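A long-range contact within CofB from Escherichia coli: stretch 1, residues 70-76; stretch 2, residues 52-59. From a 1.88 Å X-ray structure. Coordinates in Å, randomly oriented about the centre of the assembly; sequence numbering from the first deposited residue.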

# COMPACT_ATOMS: atom_id res chain seq x y z
N ASN A 70 15.85 36.58 -35.62
CA ASN A 70 14.77 36.34 -36.58
C ASN A 70 13.46 36.04 -35.84
O ASN A 70 13.40 35.09 -35.06
CB ASN A 70 15.19 35.19 -37.51
CG ASN A 70 14.23 34.95 -38.65
OD1 ASN A 70 13.02 35.12 -38.51
ND2 ASN A 70 14.76 34.53 -39.80
N ALA A 71 12.42 36.85 -36.06
CA ALA A 71 11.20 36.74 -35.25
C ALA A 71 10.38 35.49 -35.58
O ALA A 71 9.41 35.17 -34.89
CB ALA A 71 10.34 37.99 -35.43
N SER A 72 10.77 34.80 -36.65
CA SER A 72 10.16 33.52 -36.99
C SER A 72 10.94 32.38 -36.33
O SER A 72 10.58 31.22 -36.48
CB SER A 72 10.13 33.33 -38.50
OG SER A 72 11.40 32.91 -38.97
N GLU A 73 12.00 32.72 -35.62
CA GLU A 73 12.80 31.73 -34.90
C GLU A 73 12.58 31.85 -33.40
O GLU A 73 12.16 30.90 -32.75
CB GLU A 73 14.29 31.87 -35.24
CG GLU A 73 14.56 31.58 -36.71
CD GLU A 73 16.00 31.80 -37.12
OE1 GLU A 73 16.79 32.33 -36.30
OE2 GLU A 73 16.33 31.46 -38.28
N PHE A 74 12.84 33.03 -32.84
CA PHE A 74 12.48 33.22 -31.44
C PHE A 74 10.99 33.50 -31.34
O PHE A 74 10.30 33.69 -32.34
CB PHE A 74 13.31 34.34 -30.79
CG PHE A 74 13.06 35.71 -31.35
CD1 PHE A 74 11.96 36.46 -30.95
CD2 PHE A 74 13.97 36.29 -32.23
CE1 PHE A 74 11.75 37.75 -31.45
CE2 PHE A 74 13.78 37.58 -32.73
CZ PHE A 74 12.67 38.31 -32.34
N ILE A 75 10.49 33.50 -30.11
CA ILE A 75 9.07 33.76 -29.87
C ILE A 75 8.93 35.04 -29.05
O ILE A 75 9.40 35.11 -27.91
CB ILE A 75 8.43 32.57 -29.13
CG1 ILE A 75 8.43 31.35 -30.06
CG2 ILE A 75 6.99 32.90 -28.70
CD1 ILE A 75 7.91 30.08 -29.37
N ASN A 76 8.31 36.05 -29.62
CA ASN A 76 8.13 37.29 -28.89
C ASN A 76 7.08 37.07 -27.80
O ASN A 76 6.12 36.34 -28.01
CB ASN A 76 7.71 38.43 -29.83
CG ASN A 76 8.03 39.79 -29.28
OD1 ASN A 76 8.47 39.93 -28.13
ND2 ASN A 76 7.80 40.82 -30.08
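Stretch 2 (52-59) IPYINRTT

How does stretch 2 lie on stretch 1? It has no regular helix or strand: a cis peptide bond precedes Pro53, a type I turn runs from Pro53 to Asn56, closed by Asn56 N to Pro53 O at 3.2 Å, and an extended segment follows. Asn56 CA lies 4.7 Å from Glu73 CA, and Pro53 CA 6.6 Å from Ile75 CA, so the chains pass in opposite directions.

What does the side chain of Asn56 do? Its CA-to-CB bond points toward stretch 1, and with chi1 m and chi2 at 31° the amide reaches the backbone of stretch 1. Asn56 ND2 donates to Phe74 O at 3.0 Å, the one direct hydrogen bond across the contact. Waters extend its reach: one bridges Asn56 OD1 and Ser72 O, another Asn56 ND2 and Ala71 O.

Where do apolar side chains meet? The CA-to-CB bond of Ile75 points toward stretch 2; its m, t conformation brings Ile75 CD1 to 4.2 Å from Pro53 CB, while Ile75 CG1 packs 3.7 Å from Asn56 CB. Thr58, chi1 p, places CG2 4.2 Å from Phe74 CB and also 4.2 Å from Glu73 CB.

Where does the side chain of Arg57 go? Its CA-to-CB bond points away, and its side chain folds back, Arg57 NH1 donating to Tyr54 O at 2.8 Å and to Asn56 O at 2.9 Å. Its backbone still takes part: Arg57 O lies 3.2 Å from Glu73 CB.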

# COMPACT_ATOMS: atom_id res chain seq x y z
N ILE A 52 3.14 29.14 -36.88
CA ILE A 52 3.61 30.04 -35.84
C ILE A 52 2.64 30.09 -34.67
O ILE A 52 1.43 30.14 -34.88
CB ILE A 52 3.81 31.46 -36.42
CG1 ILE A 52 4.92 31.44 -37.48
CG2 ILE A 52 4.08 32.47 -35.32
CD1 ILE A 52 5.16 32.78 -38.16
N PRO A 53 3.14 30.09 -33.41
CA PRO A 53 4.52 30.08 -32.93
C PRO A 53 5.04 28.68 -32.60
O PRO A 53 6.15 28.54 -32.08
CB PRO A 53 4.42 30.90 -31.65
CG PRO A 53 3.08 30.46 -31.07
CD PRO A 53 2.18 30.24 -32.30
N TYR A 54 4.24 27.65 -32.86
CA TYR A 54 4.60 26.31 -32.43
C TYR A 54 5.83 25.79 -33.13
O TYR A 54 6.60 25.03 -32.54
CB TYR A 54 3.46 25.34 -32.69
CG TYR A 54 2.20 25.66 -31.94
CD1 TYR A 54 2.20 25.71 -30.55
CD2 TYR A 54 1.01 25.89 -32.61
CE1 TYR A 54 1.03 25.98 -29.84
CE2 TYR A 54 -0.16 26.16 -31.92
CZ TYR A 54 -0.14 26.21 -30.54
OH TYR A 54 -1.30 26.49 -29.84
N ILE A 55 6.00 26.15 -34.40
CA ILE A 55 7.14 25.64 -35.16
C ILE A 55 8.40 26.50 -35.02
O ILE A 55 9.42 26.18 -35.62
CB ILE A 55 6.83 25.51 -36.66
CG1 ILE A 55 6.39 26.86 -37.23
CG2 ILE A 55 5.78 24.45 -36.89
CD1 ILE A 55 6.13 26.83 -38.72
N ASN A 56 8.31 27.59 -34.27
CA ASN A 56 9.47 28.47 -34.09
C ASN A 56 10.61 27.76 -33.36
O ASN A 56 10.39 27.19 -32.29
CB ASN A 56 9.08 29.72 -33.30
CG ASN A 56 8.17 30.64 -34.08
OD1 ASN A 56 7.37 30.20 -34.90
ND2 ASN A 56 8.30 31.94 -33.83
N ARG A 57 11.81 27.80 -33.93
CA ARG A 57 13.01 27.28 -33.26
C ARG A 57 14.20 28.20 -33.46
O ARG A 57 14.36 28.78 -34.53
CB ARG A 57 13.41 25.89 -33.79
CG ARG A 57 12.34 24.83 -33.62
CD ARG A 57 12.18 24.45 -32.16
NE ARG A 57 11.33 23.28 -32.10
CZ ARG A 57 10.00 23.33 -32.15
NH1 ARG A 57 9.37 24.50 -32.23
NH2 ARG A 57 9.30 22.20 -32.12
N THR A 58 15.05 28.28 -32.45
CA THR A 58 16.37 28.85 -32.64
C THR A 58 17.37 27.69 -32.73
O THR A 58 17.03 26.55 -32.42
CB THR A 58 16.74 29.82 -31.52
OG1 THR A 58 16.83 29.10 -30.28
CG2 THR A 58 15.65 30.91 -31.39
N THR A 59 18.60 27.97 -33.17
CA THR A 59 19.54 26.87 -33.39
C THR A 59 20.83 27.03 -32.60
O THR A 59 21.82 26.33 -32.87
CB THR A 59 19.88 26.73 -34.89
OG1 THR A 59 20.45 27.96 -35.35
CG2 THR A 59 18.63 26.43 -35.69
O HOH W 1 11.63 29.60 -30.48
O HOH W 2 8.36 29.95 -37.31
O HOH W 3 6.84 34.31 -34.98
O HOH W 4 11.76 28.47 -36.99
O HOH W 5 18.79 30.72 -34.15